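Local coordinates for protein Endonuclease/exonuclease/phosphatase (Beutenbergia cavernae DSM 12333, PDB 4RUW) that is of unknown specific function but belongs to the endonuclease/exonuclease/phosphatase family, pairing a DNase I-like fold with an Ig-like domain and carrying a bound zinc ion, at residues D265-V270 / D292-Y297; N237-D242 / R369-D374; T301-V306 / G332-A337; A86-V91 / M152-F157; R338-G343 / L419-V424. All blocks are in the same frame, centred on the assembly; numbering follows the deposited sequence.

How the interactions relate
Along the chain the contacts open and close as follows: interaction 4 closes first, interaction 1 lies wholly between the two segments of interaction 2, and so does interaction 3, whose second segment runs straight into interaction 5 on strand 334-342. Interactions 1 and 4 belong to the DNase I-like part, interaction 5 to the Ig-like part, and interactions 2 and 3 join the two, their centres about 27 Å apart. Interaction 1 touches both joints, through Tyr297 to Ile238 and through Val270 to Val306; interaction 2 also touches interaction 5 through Arg369 and Leu423. Interactions 4 and 5 are the most distant pair, about 37 Å between centres. The joints are thus well separated, with further links between the parts.

Interaction 1 of 5, residues D265-V270 / D292-Y297; sequences DTWRQV and DRRIDY
Arg294 lays its CD over one face of the Trp267 indole, 4.2 Å from the centroid of the five-membered ring and 26° off the ring normal, a CH-pi contact. The chain is extended as far as CD, and the bend at chi3 (70°) places NE of Arg294 4.0 Å from Trp267 CD1. That carbon lies over one face of the guanidinium, whose plane is 24° from the indole, and NH1 comes 3.5 Å from Trp267 CB. The guanidinium meets the Asp265 carboxylate tip to tip and nearly coplanar, an end-on, two-nitrogen salt bridge: NH1 donates to Asp265 OD1 at 3.0 Å on the syn lone pair, and NH2 to Asp265 OD2 at 2.8 Å, on the syn side but tilted out of the carboxylate plane. In the DNase I-like fold, Asp265 ends edge strand 264-265 just before helix 266-270, and this buried bridge ties it to the loop leading into the adjacent strand 296-300. Tyr297 offers its ring edge, CE1 lying 3.6 Å from Asp265 OD2, while its hydroxyl bonds to the carbonyl of Ile238. Arg268 CB approaches the guanidinium obliquely, and its own NH2 is engaged by Asn368. Trp267 NE1 is bonded to the carbonyl of Asp272.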
# COMPACT_ATOMS: atom_id res chain seq x y z
N ASP A 265 -2.26 -2.81 -5.86
CA ASP A 265 -2.03 -3.34 -4.53
C ASP A 265 -1.20 -4.60 -4.72
O ASP A 265 -1.71 -5.63 -5.15
CB ASP A 265 -3.41 -3.65 -3.92
CG ASP A 265 -3.35 -4.24 -2.52
OD1 ASP A 265 -2.28 -4.72 -2.06
OD2 ASP A 265 -4.42 -4.24 -1.88
N THR A 266 0.10 -4.50 -4.43
CA THR A 266 1.00 -5.56 -4.87
C THR A 266 0.71 -6.90 -4.18
O THR A 266 0.72 -7.93 -4.84
CB THR A 266 2.49 -5.17 -4.74
OG1 THR A 266 2.83 -4.94 -3.37
CG2 THR A 266 2.79 -3.93 -5.59
N TRP A 267 0.42 -6.87 -2.88
CA TRP A 267 0.09 -8.10 -2.17
C TRP A 267 -1.02 -8.86 -2.88
O TRP A 267 -0.94 -10.07 -3.10
CB TRP A 267 -0.34 -7.79 -0.74
CG TRP A 267 -0.67 -9.05 0.02
CD1 TRP A 267 -1.88 -9.69 0.08
CD2 TRP A 267 0.25 -9.83 0.81
NE1 TRP A 267 -1.76 -10.82 0.87
CE2 TRP A 267 -0.48 -10.93 1.32
CE3 TRP A 267 1.60 -9.69 1.13
CZ2 TRP A 267 0.12 -11.89 2.13
CZ3 TRP A 267 2.18 -10.64 1.95
CH2 TRP A 267 1.45 -11.73 2.44
N ARG A 268 -2.08 -8.14 -3.23
CA ARG A 268 -3.28 -8.73 -3.78
C ARG A 268 -3.08 -9.29 -5.19
O ARG A 268 -3.89 -10.09 -5.66
CB ARG A 268 -4.35 -7.65 -3.75
CG ARG A 268 -5.74 -8.06 -4.04
CD ARG A 268 -6.64 -6.84 -3.87
NE ARG A 268 -8.02 -7.24 -3.87
CZ ARG A 268 -9.02 -6.49 -3.43
NH1 ARG A 268 -8.78 -5.26 -2.97
NH2 ARG A 268 -10.25 -6.96 -3.48
N GLN A 269 -2.01 -8.89 -5.88
CA GLN A 269 -1.71 -9.44 -7.19
C GLN A 269 -1.20 -10.88 -7.08
O GLN A 269 -1.45 -11.69 -7.97
CB GLN A 269 -0.65 -8.61 -7.93
CG GLN A 269 -0.93 -7.13 -8.03
CD GLN A 269 -2.29 -6.81 -8.61
OE1 GLN A 269 -2.59 -7.14 -9.75
NE2 GLN A 269 -3.13 -6.16 -7.81
N VAL A 270 -0.46 -11.17 -6.01
CA VAL A 270 0.26 -12.44 -5.92
C VAL A 270 -0.20 -13.35 -4.78
O VAL A 270 0.13 -14.53 -4.79
CB VAL A 270 1.80 -12.25 -5.80
CG1 VAL A 270 2.39 -11.78 -7.12
CG2 VAL A 270 2.16 -11.32 -4.64
N ASP A 292 -9.38 -9.70 7.49
CA ASP A 292 -9.62 -8.43 6.82
C ASP A 292 -8.66 -7.33 7.27
O ASP A 292 -8.56 -6.28 6.63
CB ASP A 292 -11.06 -7.96 7.05
CG ASP A 292 -12.07 -9.01 6.65
OD1 ASP A 292 -11.99 -9.50 5.50
OD2 ASP A 292 -12.92 -9.36 7.49
N ARG A 293 -7.95 -7.56 8.38
CA ARG A 293 -7.11 -6.53 9.01
C ARG A 293 -5.73 -6.41 8.37
O ARG A 293 -4.69 -6.48 9.03
CB ARG A 293 -7.05 -6.74 10.52
CG ARG A 293 -8.37 -6.40 11.19
CD ARG A 293 -8.29 -6.49 12.69
NE ARG A 293 -9.49 -5.91 13.29
CZ ARG A 293 -9.79 -5.99 14.58
NH1 ARG A 293 -8.99 -6.64 15.41
NH2 ARG A 293 -10.91 -5.42 15.02
N ARG A 294 -5.76 -6.22 7.05
CA ARG A 294 -4.57 -5.92 6.25
C ARG A 294 -4.64 -4.43 5.97
O ARG A 294 -5.49 -3.98 5.19
CB ARG A 294 -4.60 -6.73 4.96
CG ARG A 294 -3.37 -6.53 4.08
CD ARG A 294 -3.37 -7.48 2.90
NE ARG A 294 -4.40 -7.14 1.91
CZ ARG A 294 -4.18 -6.41 0.82
NH1 ARG A 294 -2.96 -5.92 0.56
NH2 ARG A 294 -5.17 -6.17 -0.03
N ILE A 295 -3.77 -3.67 6.63
CA ILE A 295 -3.86 -2.21 6.59
C ILE A 295 -2.52 -1.56 6.25
O ILE A 295 -2.43 -0.32 6.17
CB ILE A 295 -4.44 -1.62 7.91
CG1 ILE A 295 -3.55 -1.98 9.10
CG2 ILE A 295 -5.88 -2.07 8.13
CD1 ILE A 295 -3.96 -1.28 10.39
N ASP A 296 -1.49 -2.38 6.06
CA ASP A 296 -0.17 -1.93 5.62
C ASP A 296 -0.01 -2.43 4.20
O ASP A 296 -0.26 -3.60 3.93
CB ASP A 296 0.92 -2.55 6.49
CG ASP A 296 0.86 -2.09 7.95
OD1 ASP A 296 0.11 -2.69 8.75
OD2 ASP A 296 1.60 -1.16 8.30
N TYR A 297 0.37 -1.53 3.28
CA TYR A 297 0.33 -1.83 1.86
C TYR A 297 1.62 -1.43 1.16
O TYR A 297 2.32 -0.50 1.58
CB TYR A 297 -0.78 -1.02 1.19
CG TYR A 297 -2.20 -1.33 1.62
CD1 TYR A 297 -2.99 -2.21 0.89
CD2 TYR A 297 -2.76 -0.71 2.72
CE1 TYR A 297 -4.29 -2.47 1.25
CE2 TYR A 297 -4.06 -0.96 3.09
CZ TYR A 297 -4.82 -1.85 2.36
OH TYR A 297 -6.13 -2.10 2.69

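Interaction 2 of 5, residues N237-D242 / R369-D374; sequences NIWTTD and RGQADD
Gln371 and Thr241 carry the polar part of this contact, with one amide nitrogen serving two acceptors. Gln371 NE2 donates to Thr241 OG1 at 2.8 Å, an almost straight bond with an N-H...O angle of 169°. The same nitrogen gives its second bond to the backbone oxygen of Asp242, NE2 to O 3.0 Å, less straight and with the donor standing above the carbonyl plane. Both acceptors lie close to the amide plane of Gln371, so the pair of bonds holds the amide's rotation in this conformer; Gln371 is modelled in two. Thr241 OG1 sits between its own backbone N and carbonyl carbon (chi1 56°), which turns the hydroxyl toward the glutamine.

The van der Waals part comes from Trp239, whose six-membered ring meets the amide with its edge: CZ3 is 3.5 Å from Gln371 NE2, and the ring and amide planes are 80° apart. Thr241 CG2 adds a looser approach to the backbone, 4.1 Å from Arg369 N.

Both segments are irregular loops, and the contact joins the DNase I-like part to the Ig-like part near the surface. The loop 237-242 follows strand 230-233 and rests on helix 251-260, where Thr241 touches Asn252 and Trp239 touches Asn251; the loop 369-374 connects strands 360-367 and 378-384 of the Ig-like domain.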
# COMPACT_ATOMS: atom_id res chain seq x y z
N ASN A 237 -4.04 2.38 7.25
CA ASN A 237 -5.09 2.33 8.27
C ASN A 237 -6.50 2.13 7.71
O ASN A 237 -7.49 2.48 8.35
CB ASN A 237 -5.05 3.57 9.18
CG ASN A 237 -4.34 3.32 10.48
OD1 ASN A 237 -4.50 2.26 11.10
ND2 ASN A 237 -3.54 4.29 10.92
N ILE A 238 -6.57 1.57 6.50
CA ILE A 238 -7.84 1.24 5.88
C ILE A 238 -7.81 -0.20 5.41
O ILE A 238 -6.78 -0.67 4.94
CB ILE A 238 -8.17 2.19 4.68
CG1 ILE A 238 -7.12 2.09 3.57
CG2 ILE A 238 -8.34 3.61 5.18
CD1 ILE A 238 -7.48 2.89 2.32
N TRP A 239 -8.93 -0.90 5.55
CA TRP A 239 -9.12 -2.15 4.85
C TRP A 239 -9.36 -1.85 3.37
O TRP A 239 -9.53 -0.69 2.98
CB TRP A 239 -10.36 -2.88 5.34
CG TRP A 239 -10.41 -3.29 6.77
CD1 TRP A 239 -9.52 -3.03 7.78
CD2 TRP A 239 -11.45 -4.09 7.35
NE1 TRP A 239 -9.96 -3.61 8.95
CE2 TRP A 239 -11.14 -4.27 8.71
CE3 TRP A 239 -12.62 -4.66 6.83
CZ2 TRP A 239 -11.96 -5.00 9.57
CZ3 TRP A 239 -13.43 -5.37 7.68
CH2 TRP A 239 -13.10 -5.54 9.03
N THR A 240 -9.42 -2.89 2.55
CA THR A 240 -9.79 -2.68 1.15
C THR A 240 -11.30 -2.52 0.96
O THR A 240 -11.73 -1.98 -0.07
CB THR A 240 -9.29 -3.81 0.24
OG1 THR A 240 -9.82 -5.05 0.71
CG2 THR A 240 -7.77 -3.87 0.23
N THR A 241 -12.10 -2.97 1.93
CA THR A 241 -13.55 -2.89 1.82
C THR A 241 -14.14 -2.27 3.08
O THR A 241 -13.51 -2.29 4.15
CB THR A 241 -14.20 -4.27 1.59
OG1 THR A 241 -13.82 -5.16 2.65
CG2 THR A 241 -13.82 -4.85 0.24
N ASP A 242 -15.34 -1.73 2.96
CA ASP A 242 -15.99 -1.06 4.08
C ASP A 242 -16.08 -1.97 5.30
O ASP A 242 -16.46 -3.14 5.19
CB ASP A 242 -17.40 -0.63 3.69
CG ASP A 242 -17.42 0.44 2.60
OD1 ASP A 242 -16.38 1.08 2.33
OD2 ASP A 242 -18.51 0.64 2.02
N ARG A 369 -15.34 -6.81 -3.08
CA ARG A 369 -16.67 -6.97 -2.53
C ARG A 369 -16.66 -8.23 -1.68
O ARG A 369 -16.11 -9.25 -2.09
CB ARG A 369 -17.64 -7.11 -3.70
CG ARG A 369 -19.11 -7.20 -3.41
CD ARG A 369 -19.85 -7.17 -4.74
NE ARG A 369 -21.25 -7.54 -4.61
CZ ARG A 369 -22.27 -6.69 -4.75
NH1 ARG A 369 -22.04 -5.41 -5.02
NH2 ARG A 369 -23.52 -7.12 -4.61
N GLY A 370 -17.23 -8.14 -0.48
CA GLY A 370 -17.34 -9.28 0.40
C GLY A 370 -16.11 -9.48 1.27
O GLY A 370 -15.00 -9.06 0.91
N GLN A 371 -16.31 -10.13 2.40
CA GLN A 371 -15.22 -10.47 3.30
C GLN A 371 -15.20 -11.99 3.51
O GLN A 371 -14.52 -12.70 2.78
CB GLN A 371 -15.33 -9.66 4.60
CG GLN A 371 -14.84 -8.22 4.41
CD GLN A 371 -15.64 -7.18 5.18
OE1 GLN A 371 -16.44 -7.49 6.05
NE2 GLN A 371 -15.40 -5.91 4.84
N ALA A 372 -15.96 -12.48 4.48
CA ALA A 372 -16.00 -13.92 4.73
C ALA A 372 -16.84 -14.67 3.71
O ALA A 372 -16.57 -15.84 3.42
CB ALA A 372 -16.52 -14.20 6.13
N ASP A 373 -17.84 -14.00 3.16
CA ASP A 373 -18.87 -14.67 2.37
C ASP A 373 -18.95 -14.18 0.93
O ASP A 373 -19.03 -12.98 0.66
CB ASP A 373 -20.23 -14.55 3.07
CG ASP A 373 -20.23 -15.17 4.45
OD1 ASP A 373 -19.87 -16.36 4.58
OD2 ASP A 373 -20.59 -14.48 5.42
N ASP A 374 -18.92 -15.13 0.00
CA ASP A 374 -18.99 -14.87 -1.43
C ASP A 374 -20.45 -14.82 -1.87
O ASP A 374 -21.17 -15.81 -1.72
CB ASP A 374 -18.24 -15.99 -2.15
CG ASP A 374 -18.13 -15.78 -3.65
OD1 ASP A 374 -18.78 -14.87 -4.21
OD2 ASP A 374 -17.37 -16.56 -4.26

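Interaction 3 of 5, residues T301-V306 / G332-A337; sequences TPAFDV and GAPVAA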
# COMPACT_ATOMS: atom_id res chain seq x y z
N THR A 301 3.33 1.41 -9.37
CA THR A 301 2.87 1.95 -10.64
C THR A 301 2.96 0.90 -11.75
O THR A 301 3.55 -0.17 -11.55
CB THR A 301 3.69 3.20 -11.00
OG1 THR A 301 5.07 2.85 -11.11
CG2 THR A 301 3.50 4.29 -9.93
N PRO A 302 2.35 1.18 -12.92
CA PRO A 302 2.18 0.10 -13.91
C PRO A 302 3.47 -0.51 -14.46
O PRO A 302 3.42 -1.64 -14.94
CB PRO A 302 1.37 0.78 -15.03
CG PRO A 302 0.57 1.80 -14.29
CD PRO A 302 1.52 2.35 -13.27
N ALA A 303 4.59 0.20 -14.42
CA ALA A 303 5.84 -0.35 -14.94
C ALA A 303 6.31 -1.59 -14.17
O ALA A 303 7.10 -2.38 -14.68
CB ALA A 303 6.94 0.70 -14.97
N PHE A 304 5.85 -1.73 -12.93
CA PHE A 304 6.24 -2.87 -12.11
C PHE A 304 5.36 -4.09 -12.33
O PHE A 304 4.14 -3.99 -12.47
CB PHE A 304 6.19 -2.51 -10.63
CG PHE A 304 7.33 -1.68 -10.16
CD1 PHE A 304 8.58 -2.24 -9.95
CD2 PHE A 304 7.16 -0.33 -9.92
CE1 PHE A 304 9.64 -1.49 -9.51
CE2 PHE A 304 8.22 0.44 -9.48
CZ PHE A 304 9.46 -0.14 -9.27
N ASP A 305 6.00 -5.26 -12.34
CA ASP A 305 5.31 -6.53 -12.17
C ASP A 305 5.53 -6.99 -10.74
O ASP A 305 6.54 -6.66 -10.12
CB ASP A 305 5.88 -7.59 -13.09
CG ASP A 305 5.52 -7.36 -14.53
OD1 ASP A 305 4.66 -6.50 -14.79
OD2 ASP A 305 6.08 -8.06 -15.39
N VAL A 306 4.60 -7.77 -10.21
CA VAL A 306 4.75 -8.32 -8.87
C VAL A 306 5.14 -9.79 -8.97
O VAL A 306 4.47 -10.57 -9.64
CB VAL A 306 3.45 -8.17 -8.06
CG1 VAL A 306 3.71 -8.54 -6.61
CG2 VAL A 306 2.92 -6.75 -8.16
N GLY A 332 9.54 -2.58 -18.91
CA GLY A 332 9.71 -1.44 -19.78
C GLY A 332 8.66 -0.37 -19.60
O GLY A 332 7.69 -0.55 -18.88
N ALA A 333 8.89 0.77 -20.22
CA ALA A 333 7.96 1.86 -20.08
C ALA A 333 6.62 1.43 -20.63
O ALA A 333 6.49 0.98 -21.76
CB ALA A 333 8.46 3.08 -20.83
N PRO A 334 5.61 1.54 -19.81
CA PRO A 334 4.29 1.25 -20.30
C PRO A 334 4.02 2.15 -21.49
O PRO A 334 4.27 3.32 -21.56
CB PRO A 334 3.40 1.61 -19.14
CG PRO A 334 4.26 1.48 -17.96
CD PRO A 334 5.61 1.82 -18.36
N VAL A 335 3.28 1.66 -22.46
CA VAL A 335 2.74 2.50 -23.50
C VAL A 335 1.31 2.89 -23.24
O VAL A 335 0.86 3.83 -23.80
CB VAL A 335 2.93 1.90 -24.90
CG1 VAL A 335 4.40 1.65 -25.15
CG2 VAL A 335 2.20 0.62 -25.11
N ALA A 336 0.60 2.10 -22.46
CA ALA A 336 -0.76 2.44 -22.06
C ALA A 336 -1.03 1.86 -20.67
O ALA A 336 -0.52 0.80 -20.32
CB ALA A 336 -1.78 1.90 -23.07
N ALA A 337 -1.81 2.58 -19.89
CA ALA A 337 -2.27 2.09 -18.60
C ALA A 337 -3.64 2.69 -18.35
O ALA A 337 -3.80 3.91 -18.33
CB ALA A 337 -1.30 2.49 -17.49
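Pro302 and Ala303 meet Pro334 and Ala337 in an apolar contact where the DNase I-like part hands over to the Ig-like domain. Pro302 presents its ring atoms to Ala337, CG lying 3.8 Å from Ala337 CB, and its CB is 4.2 Å from Pro334 CG. The second proline also packs on Ala303: Pro334 CD lies 3.8 Å from Ala303 CB, while Pro334 CG lies 3.8 Å from Ala303 N. Pro334 thus reaches both residues, and no hydrogen bond crosses between the segments.

The next shell explains how these groups are presented. Pro302 and Ala303 are the two central residues of a type I beta turn from Thr301 to Phe304, closed by the bond from Phe304 N to Thr301 O at 3.1 Å; the turn links strands 296-300 and 304-311. On the other side the chain turns a corner at Val335, where Val335 and Ala336 both face Ala355 in a classic beta bulge, and strand 334-342 then continues along the edge of an Ig-like sheet. Arg362 of that sheet gives further polar links to the turn, bonding the backbone oxygens of Pro302 and Phe304 and forming a salt bridge with Asp305. Ala303 CB also lies 4.2 Å from Gly332 O.

Interaction 4 of 5, residues A86-V91 / M152-F157; sequences AEAPDV and MSRHPF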
# COMPACT_ATOMS: atom_id res chain seq x y z
N ALA A 86 17.45 -9.63 8.02
CA ALA A 86 17.11 -10.96 7.53
C ALA A 86 16.30 -10.90 6.23
O ALA A 86 16.49 -11.72 5.34
CB ALA A 86 16.34 -11.73 8.59
N GLU A 87 15.41 -9.92 6.13
CA GLU A 87 14.57 -9.77 4.94
C GLU A 87 15.35 -9.14 3.78
O GLU A 87 15.01 -9.33 2.61
CB GLU A 87 13.33 -8.95 5.27
CG GLU A 87 12.40 -9.58 6.31
CD GLU A 87 11.66 -10.82 5.80
OE1 GLU A 87 11.82 -11.19 4.61
OE2 GLU A 87 10.90 -11.40 6.60
N ALA A 88 16.40 -8.40 4.11
CA ALA A 88 17.31 -7.81 3.13
C ALA A 88 16.60 -7.05 1.98
O ALA A 88 16.90 -7.27 0.82
CB ALA A 88 18.23 -8.89 2.57
N PRO A 89 15.67 -6.15 2.32
CA PRO A 89 15.04 -5.38 1.24
C PRO A 89 16.01 -4.38 0.61
O PRO A 89 17.00 -3.97 1.23
CB PRO A 89 13.93 -4.63 1.97
CG PRO A 89 14.46 -4.45 3.36
CD PRO A 89 15.19 -5.72 3.65
N ASP A 90 15.75 -3.98 -0.62
CA ASP A 90 16.49 -2.90 -1.24
C ASP A 90 16.15 -1.57 -0.57
O ASP A 90 17.02 -0.71 -0.38
CB ASP A 90 16.16 -2.83 -2.72
CG ASP A 90 16.75 -3.98 -3.50
OD1 ASP A 90 17.98 -3.97 -3.69
OD2 ASP A 90 15.99 -4.88 -3.89
N VAL A 91 14.86 -1.40 -0.28
CA VAL A 91 14.33 -0.19 0.32
C VAL A 91 13.31 -0.60 1.36
O VAL A 91 12.51 -1.52 1.12
CB VAL A 91 13.65 0.72 -0.73
CG1 VAL A 91 13.11 1.98 -0.07
CG2 VAL A 91 14.61 1.08 -1.82
N MSE A 152 14.75 3.85 4.51
CA MSE A 152 16.13 3.39 4.56
C MSE A 152 16.41 2.59 3.30
O MSE A 152 15.57 1.83 2.83
CB MSE A 152 16.41 2.50 5.78
CG MSE A 152 16.09 3.17 7.12
SE MSE A 152 16.53 2.08 8.69
CE MSE A 152 18.47 2.22 8.61
N SER A 153 17.59 2.77 2.74
CA SER A 153 17.89 2.19 1.45
C SER A 153 19.35 1.77 1.34
O SER A 153 20.24 2.42 1.89
CB SER A 153 17.56 3.23 0.38
OG SER A 153 17.93 2.80 -0.90
N ARG A 154 19.58 0.67 0.63
CA ARG A 154 20.94 0.26 0.29
C ARG A 154 21.46 1.04 -0.91
O ARG A 154 22.63 0.94 -1.26
CB ARG A 154 20.97 -1.24 -0.03
CG ARG A 154 20.84 -2.14 1.18
CD ARG A 154 20.98 -3.60 0.81
NE ARG A 154 20.98 -4.47 1.98
CZ ARG A 154 21.65 -5.61 2.07
NH1 ARG A 154 22.41 -6.02 1.07
NH2 ARG A 154 21.59 -6.33 3.18
N HIS A 155 20.59 1.82 -1.53
CA HIS A 155 20.93 2.52 -2.76
C HIS A 155 20.79 4.02 -2.57
O HIS A 155 19.94 4.48 -1.82
CB HIS A 155 20.02 2.03 -3.89
CG HIS A 155 19.96 0.54 -3.97
ND1 HIS A 155 21.06 -0.23 -4.28
CD2 HIS A 155 18.95 -0.32 -3.71
CE1 HIS A 155 20.72 -1.50 -4.26
NE2 HIS A 155 19.44 -1.59 -3.92
N PRO A 156 21.65 4.81 -3.23
CA PRO A 156 21.68 6.25 -2.97
C PRO A 156 20.41 6.98 -3.38
O PRO A 156 19.68 6.57 -4.29
CB PRO A 156 22.87 6.74 -3.81
CG PRO A 156 23.06 5.71 -4.84
CD PRO A 156 22.66 4.41 -4.23
N PHE A 157 20.14 8.07 -2.67
CA PHE A 157 19.05 8.96 -3.02
C PHE A 157 19.46 9.87 -4.17
O PHE A 157 20.65 10.17 -4.35
CB PHE A 157 18.67 9.83 -1.82
CG PHE A 157 18.16 9.06 -0.64
CD1 PHE A 157 17.35 7.94 -0.80
CD2 PHE A 157 18.46 9.47 0.65
CE1 PHE A 157 16.88 7.25 0.30
CE2 PHE A 157 18.00 8.78 1.75
CZ PHE A 157 17.20 7.67 1.58
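Asp90 and His155 both turn CG anti to their own carbonyl carbon, with chi1 of -71° and -49°, and from these positions the carboxylate and the imidazole meet beside the paired backbones. His155 NE2 donates to Asp90 OD1 at 2.8 Å, practically straight at 178°. The oxygen lies in the ring plane, whereas the nitrogen reaches it on the anti side of the carboxylate, tilted out of that plane. Arg154 CB covers one face of the imidazole, over its centre.

The backbone repeats the link: Arg154 N donates to Asp90 O at 3.1 Å, nearly along the C=O axis. Val91 and Ser153 form an antiparallel, non-hydrogen-bonded pair where strand 91-98 begins and strand 146-153 ends, in one sheet of the DNase I-like fold. Two CA-H...O contacts flank the pairing, Ser153 CA to Asp90 O and Val91 CA to Met152 O, each 3.5 Å. Ser153 OG donates to the backbone oxygen of His155, two residues on, at 2.8 Å, while Val91 CG2 packs 3.9 Å from Ser153 OG.

Asp90 OD2 accepts from the backbone N of Arg57 on strand 55-62, so both carboxylate oxygens are bonded and the group's rotation is restrained. With NE2 donating, the carboxylate would be expected to favour positive charge on the imidazole, though its ionisation is not settled by the geometry.

Interaction 5 of 5, residues R338-G343 / L419-V424; sequences RTVLAG and LEACLV
Strands 338-342 and 419-424 run in nearly the same direction, 17° apart, with their axes approaching to 6.0 Å and no direct hydrogen bond between them. Gly343, at positive phi, brings its backbone close to the second strand, CA lying 4.2 Å from Leu423 CB. A water joins the backbones, accepting from Gly343 N and donating to Ala421 O, each at 2.9 Å.

Alternate side chains fill the space between. Val340 forks over two partners: CG1, anti to the backbone N (chi1 -179°), meets Ala421 CB at 3.7 Å, and CG2 meets Leu419 CD2 at 3.8 Å as those two side chains slide past each other in opposite directions. Ala342 CB follows, 4.4 Å from Ala421 CB. At the margin, Arg338 is held by a salt bridge to Glu436.

Strand 334-342 is the edge of one four-stranded antiparallel sheet, while strand 418-424 lies inside the other; the apolar packing of one sheet on the other is that of an Ig-like beta sandwich.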
# COMPACT_ATOMS: atom_id res chain seq x y z
N ARG A 338 -4.65 1.83 -18.17
CA ARG A 338 -6.01 2.30 -17.97
C ARG A 338 -6.72 1.47 -16.91
O ARG A 338 -6.58 0.25 -16.85
CB ARG A 338 -6.80 2.26 -19.28
CG ARG A 338 -8.21 2.83 -19.16
CD ARG A 338 -8.81 3.16 -20.51
NE ARG A 338 -8.06 4.21 -21.19
CZ ARG A 338 -8.33 5.51 -21.09
NH1 ARG A 338 -7.58 6.39 -21.73
NH2 ARG A 338 -9.34 5.92 -20.34
N THR A 339 -7.49 2.17 -16.08
CA THR A 339 -8.35 1.54 -15.09
C THR A 339 -9.80 1.80 -15.46
O THR A 339 -10.17 2.93 -15.79
CB THR A 339 -8.11 2.13 -13.71
OG1 THR A 339 -6.77 1.86 -13.32
CG2 THR A 339 -9.07 1.53 -12.68
N VAL A 340 -10.61 0.75 -15.44
CA VAL A 340 -12.05 0.91 -15.54
C VAL A 340 -12.66 0.32 -14.26
O VAL A 340 -12.44 -0.85 -13.95
CB VAL A 340 -12.63 0.24 -16.80
CG1 VAL A 340 -14.13 0.46 -16.86
CG2 VAL A 340 -11.95 0.80 -18.05
N LEU A 341 -13.37 1.15 -13.50
CA LEU A 341 -13.99 0.70 -12.26
C LEU A 341 -15.22 -0.13 -12.57
O LEU A 341 -15.85 0.04 -13.61
CB LEU A 341 -14.36 1.89 -11.39
CG LEU A 341 -13.21 2.79 -10.95
CD1 LEU A 341 -13.75 3.97 -10.16
CD2 LEU A 341 -12.22 2.01 -10.11
N ALA A 342 -15.56 -1.02 -11.64
CA ALA A 342 -16.70 -1.92 -11.80
C ALA A 342 -17.82 -1.61 -10.82
O ALA A 342 -17.56 -1.16 -9.70
CB ALA A 342 -16.24 -3.36 -11.62
N GLY A 343 -19.05 -1.87 -11.24
CA GLY A 343 -20.21 -1.62 -10.41
C GLY A 343 -20.89 -0.32 -10.76
O GLY A 343 -20.29 0.56 -11.37
N LEU A 419 -12.04 -1.17 -23.38
CA LEU A 419 -12.01 -2.04 -22.22
C LEU A 419 -13.33 -1.89 -21.48
O LEU A 419 -13.76 -0.76 -21.20
CB LEU A 419 -10.85 -1.66 -21.30
CG LEU A 419 -10.72 -2.46 -20.00
CD1 LEU A 419 -10.51 -3.93 -20.31
CD2 LEU A 419 -9.59 -1.94 -19.13
N GLU A 420 -13.97 -3.01 -21.20
CA GLU A 420 -15.23 -3.06 -20.46
C GLU A 420 -14.99 -3.73 -19.11
O GLU A 420 -14.25 -4.71 -19.03
CB GLU A 420 -16.28 -3.84 -21.26
CG GLU A 420 -17.65 -3.96 -20.58
CD GLU A 420 -18.70 -4.62 -21.45
OE1 GLU A 420 -18.36 -5.16 -22.52
OE2 GLU A 420 -19.89 -4.60 -21.06
N ALA A 421 -15.59 -3.18 -18.06
CA ALA A 421 -15.60 -3.84 -16.76
C ALA A 421 -17.04 -3.95 -16.30
O ALA A 421 -17.77 -2.96 -16.29
CB ALA A 421 -14.78 -3.06 -15.75
N CYS A 422 -17.43 -5.16 -15.90
CA CYS A 422 -18.80 -5.43 -15.49
C CYS A 422 -18.86 -6.05 -14.10
O CYS A 422 -17.93 -6.73 -13.66
CB CYS A 422 -19.47 -6.40 -16.45
SG CYS A 422 -19.67 -5.80 -18.12
N LEU A 423 -19.98 -5.83 -13.43
CA LEU A 423 -20.33 -6.62 -12.27
C LEU A 423 -21.38 -7.61 -12.75
O LEU A 423 -22.42 -7.21 -13.30
CB LEU A 423 -20.90 -5.74 -11.16
CG LEU A 423 -21.24 -6.50 -9.87
CD1 LEU A 423 -19.99 -7.11 -9.23
CD2 LEU A 423 -21.97 -5.60 -8.89
N VAL A 424 -21.10 -8.90 -12.59
CA VAL A 424 -21.96 -9.95 -13.08
C VAL A 424 -22.62 -10.63 -11.89
O VAL A 424 -21.95 -10.98 -10.92
CB VAL A 424 -21.17 -11.00 -13.88
CG1 VAL A 424 -22.11 -12.00 -14.52
CG2 VAL A 424 -20.33 -10.31 -14.94
O HOH W 1 -19.37 -1.90 -14.09